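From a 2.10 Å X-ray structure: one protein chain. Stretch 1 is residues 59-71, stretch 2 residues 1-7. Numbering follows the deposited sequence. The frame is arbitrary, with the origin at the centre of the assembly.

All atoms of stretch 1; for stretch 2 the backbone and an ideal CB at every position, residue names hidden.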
# COMPACT_ATOMS: atom_id res chain seq x y z
N GLU D 59 20.23 8.04 -11.03
CA GLU D 59 20.49 8.74 -12.28
C GLU D 59 21.70 9.65 -12.16
O GLU D 59 22.52 9.73 -13.08
CB GLU D 59 19.25 9.54 -12.68
CG GLU D 59 18.18 8.70 -13.34
CD GLU D 59 18.63 8.19 -14.70
OE1 GLU D 59 18.90 9.03 -15.59
OE2 GLU D 59 18.71 6.97 -14.89
N GLY D 60 21.82 10.35 -11.03
CA GLY D 60 22.99 11.19 -10.82
C GLY D 60 24.29 10.40 -10.87
O GLY D 60 25.27 10.83 -11.48
N VAL D 61 24.33 9.25 -10.18
CA VAL D 61 25.52 8.40 -10.25
C VAL D 61 25.75 7.94 -11.68
O VAL D 61 26.89 7.90 -12.17
CB VAL D 61 25.38 7.20 -9.29
CG1 VAL D 61 26.63 6.31 -9.35
CG2 VAL D 61 25.15 7.70 -7.85
N LYS D 62 24.67 7.56 -12.37
CA LYS D 62 24.78 7.00 -13.72
C LYS D 62 25.50 7.95 -14.67
O LYS D 62 26.28 7.50 -15.52
CB LYS D 62 23.39 6.66 -14.24
CG LYS D 62 23.29 6.33 -15.71
CD LYS D 62 21.83 5.95 -16.03
CE LYS D 62 21.52 5.95 -17.52
NZ LYS D 62 20.92 4.65 -17.98
N HIS D 63 25.26 9.26 -14.54
CA HIS D 63 25.81 10.23 -15.47
C HIS D 63 27.13 10.83 -15.03
O HIS D 63 27.78 11.50 -15.85
CB HIS D 63 24.79 11.36 -15.70
CG HIS D 63 23.62 10.93 -16.53
ND1 HIS D 63 22.41 10.58 -15.97
CD2 HIS D 63 23.49 10.73 -17.86
CE1 HIS D 63 21.58 10.21 -16.92
NE2 HIS D 63 22.21 10.29 -18.08
N THR D 64 27.55 10.66 -13.78
CA THR D 64 28.76 11.31 -13.29
C THR D 64 29.77 10.38 -12.63
O THR D 64 30.95 10.76 -12.55
CB THR D 64 28.39 12.40 -12.27
OG1 THR D 64 27.92 11.78 -11.07
CG2 THR D 64 27.31 13.35 -12.83
N GLY D 65 29.37 9.19 -12.18
CA GLY D 65 30.23 8.34 -11.39
C GLY D 65 30.47 8.82 -9.98
O GLY D 65 31.18 8.13 -9.23
N LEU D 66 29.88 9.94 -9.58
CA LEU D 66 29.97 10.46 -8.23
C LEU D 66 28.85 9.90 -7.37
O LEU D 66 27.76 9.59 -7.85
CB LEU D 66 29.88 11.99 -8.24
CG LEU D 66 30.91 12.70 -9.14
CD1 LEU D 66 30.63 14.20 -9.22
CD2 LEU D 66 32.30 12.42 -8.62
N ALA D 67 29.13 9.77 -6.08
CA ALA D 67 28.06 9.58 -5.12
C ALA D 67 27.05 10.71 -5.27
O ALA D 67 27.41 11.86 -5.55
CB ALA D 67 28.64 9.55 -3.70
N CYS D 68 25.77 10.37 -5.16
CA CYS D 68 24.74 11.34 -5.46
C CYS D 68 23.71 11.33 -4.35
O CYS D 68 23.21 10.27 -3.97
CB CYS D 68 24.06 11.07 -6.81
SG CYS D 68 22.70 12.24 -7.07
N VAL D 69 23.41 12.51 -3.82
CA VAL D 69 22.33 12.72 -2.87
C VAL D 69 21.19 13.42 -3.60
O VAL D 69 21.42 14.43 -4.29
CB VAL D 69 22.79 13.55 -1.66
CG1 VAL D 69 21.60 13.92 -0.80
CG2 VAL D 69 23.80 12.79 -0.85
N ALA D 70 19.97 12.91 -3.45
CA ALA D 70 18.80 13.51 -4.06
C ALA D 70 17.71 13.62 -3.01
O ALA D 70 17.68 12.84 -2.05
CB ALA D 70 18.28 12.69 -5.24
N ASP D 71 16.81 14.58 -3.18
CA ASP D 71 15.73 14.73 -2.22
C ASP D 71 14.38 14.76 -2.93
O ASP D 71 14.30 14.85 -4.16
CB ASP D 71 15.95 15.95 -1.32
CG ASP D 71 16.30 17.17 -2.09
OD1 ASP D 71 15.60 17.46 -3.09
OD2 ASP D 71 17.30 17.82 -1.72
N UNK D 1 36.94 14.79 -1.97
CA UNK D 1 35.97 13.96 -2.66
C UNK D 1 34.77 14.78 -3.13
O UNK D 1 34.25 15.60 -2.38
CB UNK D 1 35.51 12.82 -1.75
N UNK D 2 34.33 14.56 -4.37
CA UNK D 2 33.16 15.24 -4.90
C UNK D 2 31.92 14.38 -4.71
O UNK D 2 31.96 13.16 -4.89
CB UNK D 2 33.36 15.58 -6.38
N UNK D 3 30.83 15.03 -4.31
CA UNK D 3 29.51 14.43 -4.18
C UNK D 3 28.52 15.25 -4.99
O UNK D 3 28.46 16.48 -4.84
CB UNK D 3 29.08 14.35 -2.71
N UNK D 4 27.76 14.59 -5.85
CA UNK D 4 26.73 15.29 -6.62
C UNK D 4 25.46 15.45 -5.78
O UNK D 4 24.92 14.46 -5.25
CB UNK D 4 26.42 14.54 -7.92
N UNK D 5 24.99 16.68 -5.63
CA UNK D 5 23.64 16.93 -5.11
C UNK D 5 22.71 17.16 -6.30
O UNK D 5 22.92 18.09 -7.09
CB UNK D 5 23.62 18.13 -4.16
N UNK D 6 21.71 16.29 -6.46
CA UNK D 6 20.80 16.34 -7.61
C UNK D 6 19.79 17.48 -7.44
O UNK D 6 18.58 17.30 -7.32
CB UNK D 6 20.07 15.01 -7.78
N UNK D 7 20.33 18.69 -7.45
CA UNK D 7 19.54 19.89 -7.25
C UNK D 7 20.15 21.02 -8.05
O UNK D 7 21.36 21.03 -8.31
CB UNK D 7 19.45 20.26 -5.77

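Position 1 opens the chain at the edge of the contact. Its CA-to-CB bond points sideways, and nothing of stretch 1 lies within 5.5 Å of the ideal CB, so almost any side chain would fit. The deposited residue is Met-1, whose end bends nearer but makes no close contact.

At position 2 the bond again points sideways, and the ideal CB sits 4.0 Å from Leu-66 CD2. The rule here is a methylene next to that leucine and freedom beyond it, which suits a long polar chain as well as an apolar one. Lys-2 follows it: its CB lies 4.0 Å from Leu-66 CD2, while the rest of the chain leads away. Its backbone serves the pairing too, because one water donates to Lys-2 O (2.6 Å) and accepts from Ala-67 N (2.8 Å), joining two groups that do not meet directly.

Position 3 has extended backbone angles, -126/129, and its CB emerges on the sheet face that carries Ala-67 and Val-69. Stretch 1 offers methyl groups there and no charge, so a beta-branched or other apolar residue would suit. Ile-3 reaches both neighbours, with CG1 4.5 Å from Ala-67 CB and CG2 4.3 Å from Val-69 CG2.

Position 4 turns to the other face, the side of Cys-68. Its backbone is held twice: the amide donates to Ala-67 O (N to O, 2.8 Å), and its carbonyl O accepts from Val-69 N at 2.9 Å, the alternation expected of parallel strands. The ideal CB lies 4.3 Å from both Leu-66 CB and Cys-68 CB, and beyond it the helix presents Gly-60 and Thr-64. A branched apolar chain longer than valine could span that distance. Leu-4, with chi1 t and chi2 p, does so: CD2 comes to 3.6 Å from Gly-60 CA, 3.9 Å from Thr-64 CG2 and 4.0 Å from Cys-68 SG. The glycine makes this approach possible, since an ideal CB on Gly-60 would be 3.0 Å from Leu-4 CD2 and 2.4 Å from Cys-68 SG, a clash with each.

Position 5 returns to the face of Val-69, its CA 3.4 Å from Val-69 O in a CA-H...O contact. With phi/psi of -98/118, a beta-branched residue fits well, though other apolar ones could. Val-5, at chi1 t, is deposited.

Position 6 points toward stretch 1, and its amide donates to Val-69 O (N to O, 2.9 Å) at a nearly straight 172°. The ideal CB already stands 3.9 Å from both Cys-68 SG and Ala-70 CB, so a small apolar side chain suffices. Ala-6 fills this place with one methyl. A second water links its O (2.8 Å) to Asp-71 N (2.7 Å).

Position 7 points sideways, its ideal CB 5.2 Å from Asp-71 OD2, leaving room for several small or polar residues. Ser-7 occupies it, and its hydroxyl bonds elsewhere in the structure.

Stretch 2 1-7: MKILVAS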
# COMPACT_ATOMS: atom_id res chain seq x y z
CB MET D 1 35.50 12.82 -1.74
CG MET D 1 34.08 12.35 -1.98
SD MET D 1 33.61 10.97 -0.91
CE MET D 1 34.66 9.66 -1.56
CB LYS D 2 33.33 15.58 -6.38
CG LYS D 2 34.32 16.71 -6.65
CD LYS D 2 34.25 17.14 -8.10
CE LYS D 2 35.54 17.78 -8.56
NZ LYS D 2 35.69 17.73 -10.04
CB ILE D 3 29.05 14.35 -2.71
CG1 ILE D 3 29.96 13.41 -1.91
CG2 ILE D 3 27.57 13.95 -2.61
CD1 ILE D 3 29.56 13.23 -0.49
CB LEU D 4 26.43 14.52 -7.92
CG LEU D 4 25.26 15.03 -8.76
CD1 LEU D 4 25.53 16.43 -9.36
CD2 LEU D 4 24.94 14.04 -9.86
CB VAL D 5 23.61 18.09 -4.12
CG1 VAL D 5 22.19 18.30 -3.63
CG2 VAL D 5 24.55 17.81 -2.95
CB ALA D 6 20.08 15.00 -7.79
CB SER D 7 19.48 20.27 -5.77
OG SER D 7 18.74 21.45 -5.55
O HOH W 1 31.69 10.57 -5.12
O HOH W 2 17.18 16.46 -5.09
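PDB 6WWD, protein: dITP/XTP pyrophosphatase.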